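Long-range contacts in tyrosine--tRNA ligase (PDB 2CYA), which probably attaches tyrosine to its cognate tRNA in two steps, activating the amino acid with ATP before transferring it to the acceptor end: residues R35-I40 with Y175-I180; V67-L72 with E110-V115; M168-I173 with H191-D196; V18-E23 with K205-H210. One frame throughout, in Å; residues are numbered along the deposited sequence.

Interaction 1. Residues R35-I40 with Y175-I180; sequences RIKGYI and YMDLDI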
# COMPACT_ATOMS: atom_id res chain seq x y z
N ARG A 35 -29.55 -7.47 9.26
CA ARG A 35 -28.71 -6.57 10.05
C ARG A 35 -27.92 -5.71 9.07
O ARG A 35 -27.42 -6.20 8.07
CB ARG A 35 -27.76 -7.35 10.95
CG ARG A 35 -27.01 -8.46 10.23
CD ARG A 35 -26.71 -9.63 11.18
NE ARG A 35 -26.20 -10.80 10.46
CZ ARG A 35 -26.11 -12.01 11.00
NH1 ARG A 35 -26.49 -12.22 12.25
NH2 ARG A 35 -25.64 -13.02 10.28
N ILE A 36 -27.84 -4.43 9.38
CA ILE A 36 -27.13 -3.47 8.55
C ILE A 36 -25.95 -2.94 9.32
O ILE A 36 -26.10 -2.54 10.47
CB ILE A 36 -28.05 -2.30 8.21
CG1 ILE A 36 -29.29 -2.83 7.48
CG2 ILE A 36 -27.29 -1.25 7.41
CD1 ILE A 36 -30.24 -1.74 7.01
N LYS A 37 -24.77 -2.93 8.69
CA LYS A 37 -23.57 -2.41 9.35
C LYS A 37 -23.09 -1.13 8.68
O LYS A 37 -23.17 -1.00 7.45
CB LYS A 37 -22.44 -3.44 9.29
CG LYS A 37 -22.77 -4.77 9.93
CD LYS A 37 -21.56 -5.70 9.83
CE LYS A 37 -21.88 -7.08 10.36
NZ LYS A 37 -20.66 -7.92 10.45
N GLY A 38 -22.61 -0.19 9.48
CA GLY A 38 -22.15 1.05 8.91
C GLY A 38 -21.04 1.63 9.76
O GLY A 38 -20.78 1.16 10.86
N TYR A 39 -20.38 2.65 9.24
CA TYR A 39 -19.33 3.31 10.00
C TYR A 39 -19.12 4.70 9.46
O TYR A 39 -19.77 5.10 8.49
CB TYR A 39 -17.99 2.54 9.88
CG TYR A 39 -17.03 3.04 8.78
CD1 TYR A 39 -15.65 3.07 9.00
CD2 TYR A 39 -17.51 3.49 7.55
CE1 TYR A 39 -14.77 3.54 8.03
CE2 TYR A 39 -16.63 3.96 6.56
CZ TYR A 39 -15.25 3.98 6.81
OH TYR A 39 -14.36 4.50 5.88
N ILE A 40 -18.24 5.42 10.14
CA ILE A 40 -17.75 6.71 9.68
C ILE A 40 -16.26 6.60 10.04
O ILE A 40 -15.90 6.01 11.08
CB ILE A 40 -18.34 7.97 10.37
CG1 ILE A 40 -17.75 9.21 9.67
CG2 ILE A 40 -18.04 7.99 11.86
CD1 ILE A 40 -18.27 10.60 10.18
N TYR A 175 -13.23 -4.31 4.58
CA TYR A 175 -12.75 -5.11 5.69
C TYR A 175 -13.79 -5.17 6.82
O TYR A 175 -13.99 -6.23 7.42
CB TYR A 175 -11.45 -4.54 6.25
CG TYR A 175 -10.85 -5.36 7.37
CD1 TYR A 175 -10.04 -6.47 7.10
CD2 TYR A 175 -11.08 -5.02 8.70
CE1 TYR A 175 -9.46 -7.21 8.15
CE2 TYR A 175 -10.52 -5.75 9.75
CZ TYR A 175 -9.71 -6.85 9.46
OH TYR A 175 -9.16 -7.57 10.50
N MET A 176 -14.44 -4.05 7.11
CA MET A 176 -15.46 -4.01 8.17
C MET A 176 -16.82 -4.53 7.71
O MET A 176 -17.81 -4.44 8.44
CB MET A 176 -15.58 -2.61 8.74
CG MET A 176 -14.33 -2.19 9.51
SD MET A 176 -14.47 -0.60 10.31
CE MET A 176 -13.78 0.37 9.09
N ASP A 177 -16.85 -5.07 6.49
CA ASP A 177 -18.06 -5.68 5.96
C ASP A 177 -19.27 -4.75 6.07
O ASP A 177 -20.32 -5.15 6.56
CB ASP A 177 -18.33 -6.97 6.74
CG ASP A 177 -19.33 -7.88 6.03
OD1 ASP A 177 -19.20 -8.04 4.80
OD2 ASP A 177 -20.21 -8.44 6.72
N LEU A 178 -19.11 -3.53 5.59
CA LEU A 178 -20.16 -2.53 5.69
C LEU A 178 -21.19 -2.45 4.57
O LEU A 178 -20.87 -2.64 3.38
CB LEU A 178 -19.52 -1.15 5.84
CG LEU A 178 -18.51 -0.98 6.97
CD1 LEU A 178 -17.94 0.44 6.84
CD2 LEU A 178 -19.17 -1.22 8.36
N ASP A 179 -22.42 -2.14 4.96
CA ASP A 179 -23.51 -1.93 4.00
C ASP A 179 -23.62 -0.43 3.75
O ASP A 179 -24.13 0.01 2.72
CB ASP A 179 -24.83 -2.43 4.59
CG ASP A 179 -24.80 -3.89 4.89
OD1 ASP A 179 -24.80 -4.68 3.94
OD2 ASP A 179 -24.75 -4.24 6.08
N ILE A 180 -23.13 0.36 4.72
CA ILE A 180 -23.19 1.82 4.65
C ILE A 180 -21.92 2.56 5.08
O ILE A 180 -21.32 2.24 6.10
CB ILE A 180 -24.31 2.39 5.55
CG1 ILE A 180 -25.69 1.86 5.12
CG2 ILE A 180 -24.30 3.90 5.48
CD1 ILE A 180 -26.76 2.19 6.15

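Interaction 2. Residues V67-L72 with E110-V115; sequences VDFSVL and ERVRFV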
# COMPACT_ATOMS: atom_id res chain seq x y z
N VAL A 67 -28.96 0.60 12.73
CA VAL A 67 -27.69 0.24 12.08
C VAL A 67 -26.60 -0.13 13.10
O VAL A 67 -26.40 0.59 14.07
CB VAL A 67 -27.15 1.41 11.22
CG1 VAL A 67 -25.81 1.02 10.59
CG2 VAL A 67 -28.19 1.77 10.12
N ASP A 68 -25.90 -1.26 12.92
CA ASP A 68 -24.81 -1.63 13.83
C ASP A 68 -23.65 -0.75 13.38
O ASP A 68 -23.07 -0.94 12.30
CB ASP A 68 -24.45 -3.12 13.71
CG ASP A 68 -25.43 -4.03 14.48
OD1 ASP A 68 -25.68 -3.78 15.70
OD2 ASP A 68 -25.93 -5.00 13.89
N PHE A 69 -23.30 0.21 14.23
CA PHE A 69 -22.31 1.22 13.90
C PHE A 69 -20.95 1.16 14.54
O PHE A 69 -20.80 0.80 15.72
CB PHE A 69 -22.93 2.60 14.20
CG PHE A 69 -22.47 3.68 13.28
CD1 PHE A 69 -23.02 3.80 12.01
CD2 PHE A 69 -21.43 4.54 13.66
CE1 PHE A 69 -22.53 4.77 11.11
CE2 PHE A 69 -20.94 5.50 12.77
CZ PHE A 69 -21.48 5.61 11.49
N SER A 70 -19.96 1.56 13.75
CA SER A 70 -18.56 1.63 14.18
C SER A 70 -18.00 2.99 13.79
O SER A 70 -18.41 3.61 12.79
CB SER A 70 -17.70 0.56 13.50
OG SER A 70 -18.16 -0.74 13.77
N VAL A 71 -17.06 3.46 14.59
CA VAL A 71 -16.40 4.71 14.27
C VAL A 71 -14.94 4.28 14.08
O VAL A 71 -14.35 3.65 14.97
CB VAL A 71 -16.49 5.77 15.41
CG1 VAL A 71 -15.56 6.95 15.08
CG2 VAL A 71 -17.95 6.32 15.54
N LEU A 72 -14.37 4.56 12.92
CA LEU A 72 -12.97 4.19 12.70
C LEU A 72 -12.08 5.39 12.99
O LEU A 72 -12.15 6.39 12.29
CB LEU A 72 -12.72 3.72 11.26
CG LEU A 72 -11.23 3.42 11.00
CD1 LEU A 72 -10.85 2.15 11.78
CD2 LEU A 72 -10.91 3.26 9.48
N GLU A 110 -22.30 3.90 23.96
CA GLU A 110 -22.28 2.54 24.47
C GLU A 110 -22.64 1.55 23.36
O GLU A 110 -22.22 0.39 23.38
CB GLU A 110 -23.25 2.38 25.64
CG GLU A 110 -24.73 2.52 25.29
CD GLU A 110 -25.19 3.97 25.16
OE1 GLU A 110 -24.38 4.89 25.39
OE2 GLU A 110 -26.39 4.18 24.84
N ARG A 111 -23.42 2.02 22.39
CA ARG A 111 -23.87 1.20 21.28
C ARG A 111 -22.96 1.35 20.05
O ARG A 111 -23.21 0.74 19.02
CB ARG A 111 -25.31 1.58 20.91
CG ARG A 111 -26.33 1.28 22.02
CD ARG A 111 -27.74 1.83 21.72
NE ARG A 111 -28.42 1.13 20.64
CZ ARG A 111 -29.56 1.53 20.07
NH1 ARG A 111 -30.16 2.64 20.50
NH2 ARG A 111 -30.10 0.82 19.09
N VAL A 112 -21.89 2.14 20.18
CA VAL A 112 -20.96 2.34 19.07
C VAL A 112 -19.63 1.62 19.32
O VAL A 112 -19.11 1.65 20.42
CB VAL A 112 -20.63 3.84 18.87
CG1 VAL A 112 -19.66 4.02 17.69
CG2 VAL A 112 -21.90 4.64 18.64
N ARG A 113 -19.11 0.95 18.29
CA ARG A 113 -17.83 0.27 18.42
C ARG A 113 -16.71 1.18 17.87
O ARG A 113 -16.64 1.45 16.67
CB ARG A 113 -17.86 -1.06 17.67
CG ARG A 113 -16.59 -1.88 17.83
CD ARG A 113 -16.59 -3.13 16.94
NE ARG A 113 -16.78 -2.82 15.51
CZ ARG A 113 -16.01 -3.30 14.53
NH1 ARG A 113 -14.99 -4.11 14.81
NH2 ARG A 113 -16.28 -3.00 13.27
N PHE A 114 -15.86 1.67 18.76
CA PHE A 114 -14.74 2.51 18.35
C PHE A 114 -13.58 1.60 18.00
O PHE A 114 -13.23 0.70 18.76
CB PHE A 114 -14.35 3.48 19.47
CG PHE A 114 -15.32 4.62 19.65
CD1 PHE A 114 -16.45 4.47 20.45
CD2 PHE A 114 -15.13 5.82 18.97
CE1 PHE A 114 -17.37 5.51 20.59
CE2 PHE A 114 -16.04 6.87 19.10
CZ PHE A 114 -17.16 6.72 19.92
N VAL A 115 -13.00 1.84 16.82
CA VAL A 115 -11.90 1.04 16.29
C VAL A 115 -10.75 1.92 15.88
O VAL A 115 -10.93 2.88 15.12
CB VAL A 115 -12.36 0.26 15.02
CG1 VAL A 115 -11.33 -0.78 14.62
CG2 VAL A 115 -13.69 -0.36 15.26
O HOH W 1 -24.60 0.44 16.73

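Interaction 3. Residues M168-I173 with H191-D196; sequences MQVSDI and HMLARD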
# COMPACT_ATOMS: atom_id res chain seq x y z
N MET A 168 -6.71 2.48 1.08
CA MET A 168 -6.95 2.08 2.47
C MET A 168 -8.37 2.45 2.91
O MET A 168 -9.00 1.71 3.66
CB MET A 168 -5.94 2.76 3.40
CG MET A 168 -4.55 2.11 3.36
SD MET A 168 -3.37 3.02 4.36
CE MET A 168 -4.09 2.73 6.04
N GLN A 169 -8.86 3.60 2.44
CA GLN A 169 -10.20 4.05 2.80
C GLN A 169 -11.21 3.02 2.31
O GLN A 169 -12.04 2.53 3.09
CB GLN A 169 -10.48 5.43 2.20
CG GLN A 169 -11.80 6.04 2.68
CD GLN A 169 -11.79 7.57 2.66
OE1 GLN A 169 -10.91 8.20 2.07
NE2 GLN A 169 -12.78 8.17 3.32
N VAL A 170 -11.12 2.65 1.04
CA VAL A 170 -12.02 1.65 0.47
C VAL A 170 -11.85 0.30 1.19
O VAL A 170 -12.83 -0.39 1.48
CB VAL A 170 -11.73 1.46 -1.04
CG1 VAL A 170 -12.54 0.31 -1.59
CG2 VAL A 170 -12.03 2.74 -1.80
N SER A 171 -10.61 -0.07 1.50
CA SER A 171 -10.38 -1.33 2.17
C SER A 171 -10.95 -1.36 3.58
O SER A 171 -11.33 -2.42 4.06
CB SER A 171 -8.89 -1.67 2.19
OG SER A 171 -8.40 -1.80 0.87
N ASP A 172 -10.97 -0.21 4.24
CA ASP A 172 -11.53 -0.11 5.59
C ASP A 172 -13.01 -0.51 5.52
O ASP A 172 -13.50 -1.27 6.36
CB ASP A 172 -11.46 1.33 6.13
CG ASP A 172 -10.05 1.80 6.41
OD1 ASP A 172 -9.15 0.97 6.59
OD2 ASP A 172 -9.85 3.03 6.48
N ILE A 173 -13.70 0.04 4.53
CA ILE A 173 -15.13 -0.23 4.31
C ILE A 173 -15.35 -1.71 4.03
O ILE A 173 -16.21 -2.33 4.65
CB ILE A 173 -15.68 0.64 3.12
CG1 ILE A 173 -15.70 2.12 3.53
CG2 ILE A 173 -17.08 0.17 2.69
CD1 ILE A 173 -15.88 3.08 2.36
N HIS A 191 -15.67 7.16 -1.59
CA HIS A 191 -16.85 6.31 -1.57
C HIS A 191 -17.29 5.84 -2.95
O HIS A 191 -17.76 4.71 -3.10
CB HIS A 191 -18.00 7.02 -0.85
CG HIS A 191 -17.76 7.20 0.62
ND1 HIS A 191 -18.57 7.98 1.42
CD2 HIS A 191 -16.80 6.70 1.43
CE1 HIS A 191 -18.11 7.96 2.66
NE2 HIS A 191 -17.03 7.19 2.69
N MET A 192 -17.14 6.70 -3.96
CA MET A 192 -17.50 6.30 -5.32
C MET A 192 -16.54 5.22 -5.81
O MET A 192 -16.94 4.30 -6.51
CB MET A 192 -17.46 7.50 -6.28
CG MET A 192 -18.54 8.56 -5.97
SD MET A 192 -20.19 7.80 -5.79
CE MET A 192 -20.67 7.74 -7.54
N LEU A 193 -15.27 5.34 -5.45
CA LEU A 193 -14.29 4.34 -5.85
C LEU A 193 -14.67 3.02 -5.20
O LEU A 193 -14.55 1.95 -5.81
CB LEU A 193 -12.90 4.77 -5.37
CG LEU A 193 -11.79 3.73 -5.60
CD1 LEU A 193 -11.71 3.39 -7.09
CD2 LEU A 193 -10.47 4.29 -5.08
N ALA A 194 -15.11 3.07 -3.94
CA ALA A 194 -15.48 1.82 -3.25
C ALA A 194 -16.65 1.16 -3.97
O ALA A 194 -16.67 -0.05 -4.21
CB ALA A 194 -15.87 2.10 -1.80
N ARG A 195 -17.65 1.97 -4.33
CA ARG A 195 -18.83 1.47 -5.03
C ARG A 195 -18.48 0.93 -6.40
O ARG A 195 -19.05 -0.07 -6.85
CB ARG A 195 -19.89 2.57 -5.17
CG ARG A 195 -20.58 2.96 -3.86
CD ARG A 195 -21.49 4.17 -4.06
NE ARG A 195 -22.51 3.96 -5.10
CZ ARG A 195 -23.61 3.23 -4.94
NH1 ARG A 195 -23.86 2.61 -3.78
NH2 ARG A 195 -24.45 3.10 -5.96
N ASP A 196 -17.55 1.58 -7.08
CA ASP A 196 -17.16 1.15 -8.43
C ASP A 196 -16.35 -0.12 -8.43
O ASP A 196 -16.23 -0.78 -9.45
CB ASP A 196 -16.31 2.22 -9.12
CG ASP A 196 -17.14 3.30 -9.75
OD1 ASP A 196 -18.38 3.12 -9.84
OD2 ASP A 196 -16.56 4.33 -10.16
O HOH W 2 -15.13 6.61 4.70

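Interaction 4. Residues V18-E23 with K205-H210; sequences VEIVTE and KPVAIH. With SO4 (sulfate ion), chain B.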
# COMPACT_ATOMS: atom_id res chain seq x y z
N VAL A 18 -26.69 15.61 2.74
CA VAL A 18 -26.55 16.29 1.45
C VAL A 18 -26.96 15.32 0.34
O VAL A 18 -27.54 15.72 -0.68
CB VAL A 18 -25.09 16.73 1.20
CG1 VAL A 18 -24.94 17.27 -0.22
CG2 VAL A 18 -24.68 17.77 2.21
N GLU A 19 -26.65 14.05 0.52
CA GLU A 19 -26.99 13.06 -0.49
C GLU A 19 -26.88 11.66 0.09
O GLU A 19 -26.20 11.43 1.09
CB GLU A 19 -26.05 13.17 -1.70
CG GLU A 19 -24.64 12.57 -1.47
CD GLU A 19 -23.73 12.67 -2.69
OE1 GLU A 19 -24.23 13.00 -3.78
OE2 GLU A 19 -22.50 12.41 -2.56
N ILE A 20 -27.56 10.73 -0.57
CA ILE A 20 -27.52 9.32 -0.22
C ILE A 20 -27.38 8.63 -1.58
O ILE A 20 -28.23 8.82 -2.45
CB ILE A 20 -28.82 8.86 0.47
CG1 ILE A 20 -28.88 9.43 1.89
CG2 ILE A 20 -28.86 7.32 0.54
CD1 ILE A 20 -30.19 9.12 2.60
N VAL A 21 -26.29 7.89 -1.77
CA VAL A 21 -26.05 7.18 -3.02
C VAL A 21 -26.16 5.67 -2.80
O VAL A 21 -25.18 5.05 -2.38
CB VAL A 21 -24.62 7.46 -3.56
CG1 VAL A 21 -24.45 6.86 -4.96
CG2 VAL A 21 -24.35 8.97 -3.60
N THR A 22 -27.33 5.06 -3.06
CA THR A 22 -28.54 5.73 -3.55
C THR A 22 -29.67 5.43 -2.57
O THR A 22 -29.60 4.46 -1.81
CB THR A 22 -29.02 5.16 -4.92
OG1 THR A 22 -29.35 3.78 -4.76
CG2 THR A 22 -27.94 5.30 -5.97
N GLU A 23 -30.73 6.24 -2.62
CA GLU A 23 -31.86 6.07 -1.71
C GLU A 23 -32.59 4.75 -1.93
O GLU A 23 -32.98 4.07 -0.97
CB GLU A 23 -32.86 7.24 -1.87
CG GLU A 23 -32.19 8.63 -1.90
CD GLU A 23 -33.16 9.80 -1.71
OE1 GLU A 23 -34.36 9.67 -2.06
OE2 GLU A 23 -32.72 10.86 -1.21
N LYS A 205 -21.38 -3.57 -2.08
CA LYS A 205 -21.36 -2.22 -2.65
C LYS A 205 -22.05 -1.38 -1.57
O LYS A 205 -23.25 -1.50 -1.36
CB LYS A 205 -22.17 -2.21 -3.93
CG LYS A 205 -22.07 -0.95 -4.75
CD LYS A 205 -23.01 -1.05 -5.94
CE LYS A 205 -22.82 0.11 -6.87
NZ LYS A 205 -23.63 -0.09 -8.10
N PRO A 206 -21.29 -0.51 -0.89
CA PRO A 206 -21.87 0.31 0.17
C PRO A 206 -22.72 1.48 -0.26
O PRO A 206 -22.42 2.16 -1.25
CB PRO A 206 -20.64 0.80 0.94
CG PRO A 206 -19.68 1.08 -0.22
CD PRO A 206 -19.87 -0.15 -1.11
N VAL A 207 -23.77 1.73 0.52
CA VAL A 207 -24.62 2.89 0.31
C VAL A 207 -23.81 4.04 0.95
O VAL A 207 -23.44 3.94 2.12
CB VAL A 207 -25.95 2.76 1.09
CG1 VAL A 207 -26.61 4.13 1.20
CG2 VAL A 207 -26.89 1.75 0.38
N ALA A 208 -23.54 5.10 0.19
CA ALA A 208 -22.79 6.25 0.69
C ALA A 208 -23.71 7.36 1.21
O ALA A 208 -24.52 7.90 0.45
CB ALA A 208 -21.88 6.81 -0.44
N ILE A 209 -23.56 7.72 2.49
CA ILE A 209 -24.37 8.79 3.09
C ILE A 209 -23.48 9.96 3.48
O ILE A 209 -22.66 9.86 4.40
CB ILE A 209 -25.14 8.29 4.35
CG1 ILE A 209 -26.14 7.20 3.96
CG2 ILE A 209 -25.88 9.46 5.02
CD1 ILE A 209 -26.72 6.45 5.11
N HIS A 210 -23.67 11.08 2.80
CA HIS A 210 -22.85 12.26 3.02
C HIS A 210 -23.51 13.42 3.76
O HIS A 210 -24.60 13.88 3.39
CB HIS A 210 -22.31 12.72 1.67
CG HIS A 210 -21.55 11.66 0.94
ND1 HIS A 210 -21.65 11.45 -0.42
CD2 HIS A 210 -20.70 10.70 1.40
CE1 HIS A 210 -20.91 10.41 -0.76
NE2 HIS A 210 -20.32 9.94 0.32
S SO4 B . -31.66 7.62 -5.62
O1 SO4 B . -32.81 8.59 -5.87
O2 SO4 B . -30.84 7.56 -6.91
O3 SO4 B . -30.83 8.21 -4.63
O4 SO4 B . -32.27 6.33 -5.50

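Interaction 1. Residues R35-I40 with Y175-I180
Lys37 and Asp179 grip each other through backbone and side chain where strand 37-42 and strand 180-184 start side by side, parallel neighbours in the Rossmann-like nucleotide-binding sheet of a class I aminoacyl-tRNA synthetase. Lys37 N donates an almost straight bond (170°) to Asp179 OD2, 2.9 Å away, using the lone pair that faces away from OD1. Lys37 O in turn takes two amides, Asp179 N at 2.8 Å and Ile180 N at 3.1 Å, so the carboxylate and the start of the strand close round one residue. Asp179 CG lies beside its own backbone N (chi1 -62°), on the side of Lys37. Tyr39 N then makes a longer, bent bond (3.3 Å) to Ile180 O, and Gly38 CA brings a C-H to the same oxygen. Beside this, Ile36 CG2 packs on Ile180 CD1 at 3.7 Å, under cover of helix 23-32. The extended Lys37 chain runs past Asp177 O to a long salt bridge with Asp177 OD2, which also pairs with Lys204. Asp177, with positive phi, is the C-prime residue of the Schellman motif ending helix 161-175, and this turn delivers Met176 to Tyr39, a predicted tyrosine-binding residue. The Met-aromatic contact is oblique: Met176 SD stands 5.1 Å from the Tyr39 ring centroid, and its methyl CE touches Tyr39 CD1 and CE1.

Interaction 2. Residues V67-L72 with E110-V115
Ser70 OG sits in the side-on grip of Arg113, taking NE and NH2 at 3.0 Å each, both N-H bonds bent to 142° and the oxygen close to the guanidinium plane. The two residues are a bridge pair of parallel strands 68-73 and 113-116, the latter at the edge of the chain's main sheet. The Arg113 chain leaves with CG anti to the backbone N and bends at chi3 (56°), which turns NE over toward Ser70. Val115 CG2 lies 3.8 Å above the guanidinium plane, over its centre. On the same face of the sheet Leu72 CD1 packs on Val115 CB, and Leu72 also touches Tyr39, a predicted tyrosine-binding residue. On the other face packing is closest: Val71 CG2 meets Val112 CG1 at 3.6 Å, and Val71 CB lies against Phe114 CD2 and CE2, the two side chains running side by side. Val112 CG1 also covers one face of the Phe114 ring, toward its rim. Met102 of helix 88-104 closes over Val71 and Phe114, and helix 51-64 packs on Phe69. Backbone bonds tie the strands from Arg113 N to Phe69 O, from Val71 N to Arg113 O and from Val115 N to Val71 O. The start of the pair is looser. There the chains lie farther apart, Arg111 is exposed, and a water spans the gap, accepting from Phe69 N (2.8 Å) and probably donating to Arg111 O (2.7 Å). With two guanidinium N-H groups on one hydroxyl oxygen, Ser70 OG serves as acceptor for both, and this two-point grip probably fixes the rotation of the exposed guanidinium.

Interaction 3. Residues M168-I173 with H191-D196
Val170 is the bump set against helix 188-198, its forked end over the small residue Ala194. CG1 lies 3.7 Å from Ala194 CA and 3.8 Å from Ala194 CB, while CG2 rests on Ala194 as well and reaches Leu193 CG at 3.9 Å. With only a methyl at Ala194, the backbones come close, Val170 CA to Ala194 CA 5.1 Å, as helices 161-175 and 188-198 cross at -59°. One turn on, Ile173 sends CD1 into the angle between Ala194 CB and the imidazole of His191, meeting His191 CD2 at 3.8 Å and crossing that side chain at about a right angle. Both helices pack on strand 180-184 of the class I synthetase catalytic fold, where Ile173 and His191 meet Ala181. Gln169 and Asp172 of the first helix are predicted tyrosine-binding residues. Between Gln169 and His191 the side chains stay apart and a water links them: it accepts from Gln169 NE2 at 3.1 Å and lies in the plane of the His191 ring, 2.8 Å from NE2. Gln169 NE2 also bonds Gln187, another predicted tyrosine-binding residue, and His191 ND1 bonds His210 NE2.

Interaction 4. Residues V18-E23 with K205-H210
Glu19 and His210 lie side by side and point the same way, the carboxylate turned 46° from the imidazole plane. His210 ND1 donates to Glu19 OE2 at the ring edge; the modelled 2.5 Å is very short, so the exact length is doubtful. Glu19 CG occupies the crowded position between its backbone N and carbonyl carbon (chi1 77°), and from there the extended chain brings OE2 to the ring. With NE2 already engaged by His191, the imidazole is held at both ends, and the carboxylate would probably favour the proton on ND1. On this same face Val21 CB stands 4.2 Å from Ala208 CB. Ile20 lies on the other face, its CG1 alongside Ile209 CG1 at 4.1 Å and its CG2 crossing toward Val207 CG1 at 4.0 Å. Val21 and Ala208 exchange both backbone bonds of an antiparallel hydrogen-bonded pair. At the other end Val18 and Glu19 both face His210, a classic beta bulge: Val18 N reaches His210 O (2.8 Å) and His210 N reaches Glu19 O. After a cis peptide bond Thr22 N-caps helix 23-32 through OG1 to Glu25 N, and a sulfate, probably from the crystallisation liquor, accepts from Glu23 N at 2.8 Å (175°) and from Glu24 N. Strand 19-21 thus forms one edge of the main sheet, with helix 188-198 beside His210, Ala208 and Val21, helix 5-14 over Ile20 and Ile209, and strand 180-184 on the far flank of strand 207-211.

Interactions 1, 2 and 4 are three joints of one six-stranded mixed sheet, ordered 19-21, 207-211, 180-184, 37-42, 68-73, 113-116: interaction 4 joins the antiparallel edge strand, interaction 1 the middle and interaction 2 the opposite edge. Interactions 2 and 4 lie about 19 Å apart between centres without touching, and interaction 1 bridges them, about 10 and 13 Å away. Along the chain interaction 4 encloses the other three, interaction 2 is nested within interaction 1, and interactions 1 and 3 alternate. Interaction 3 packs two helices against this sheet and is tied to interaction 4 by His191 and His210. Predicted tyrosine-binding residues in interactions 1 and 3 lie close together, consistent with one pocket near Leu72 of interaction 2.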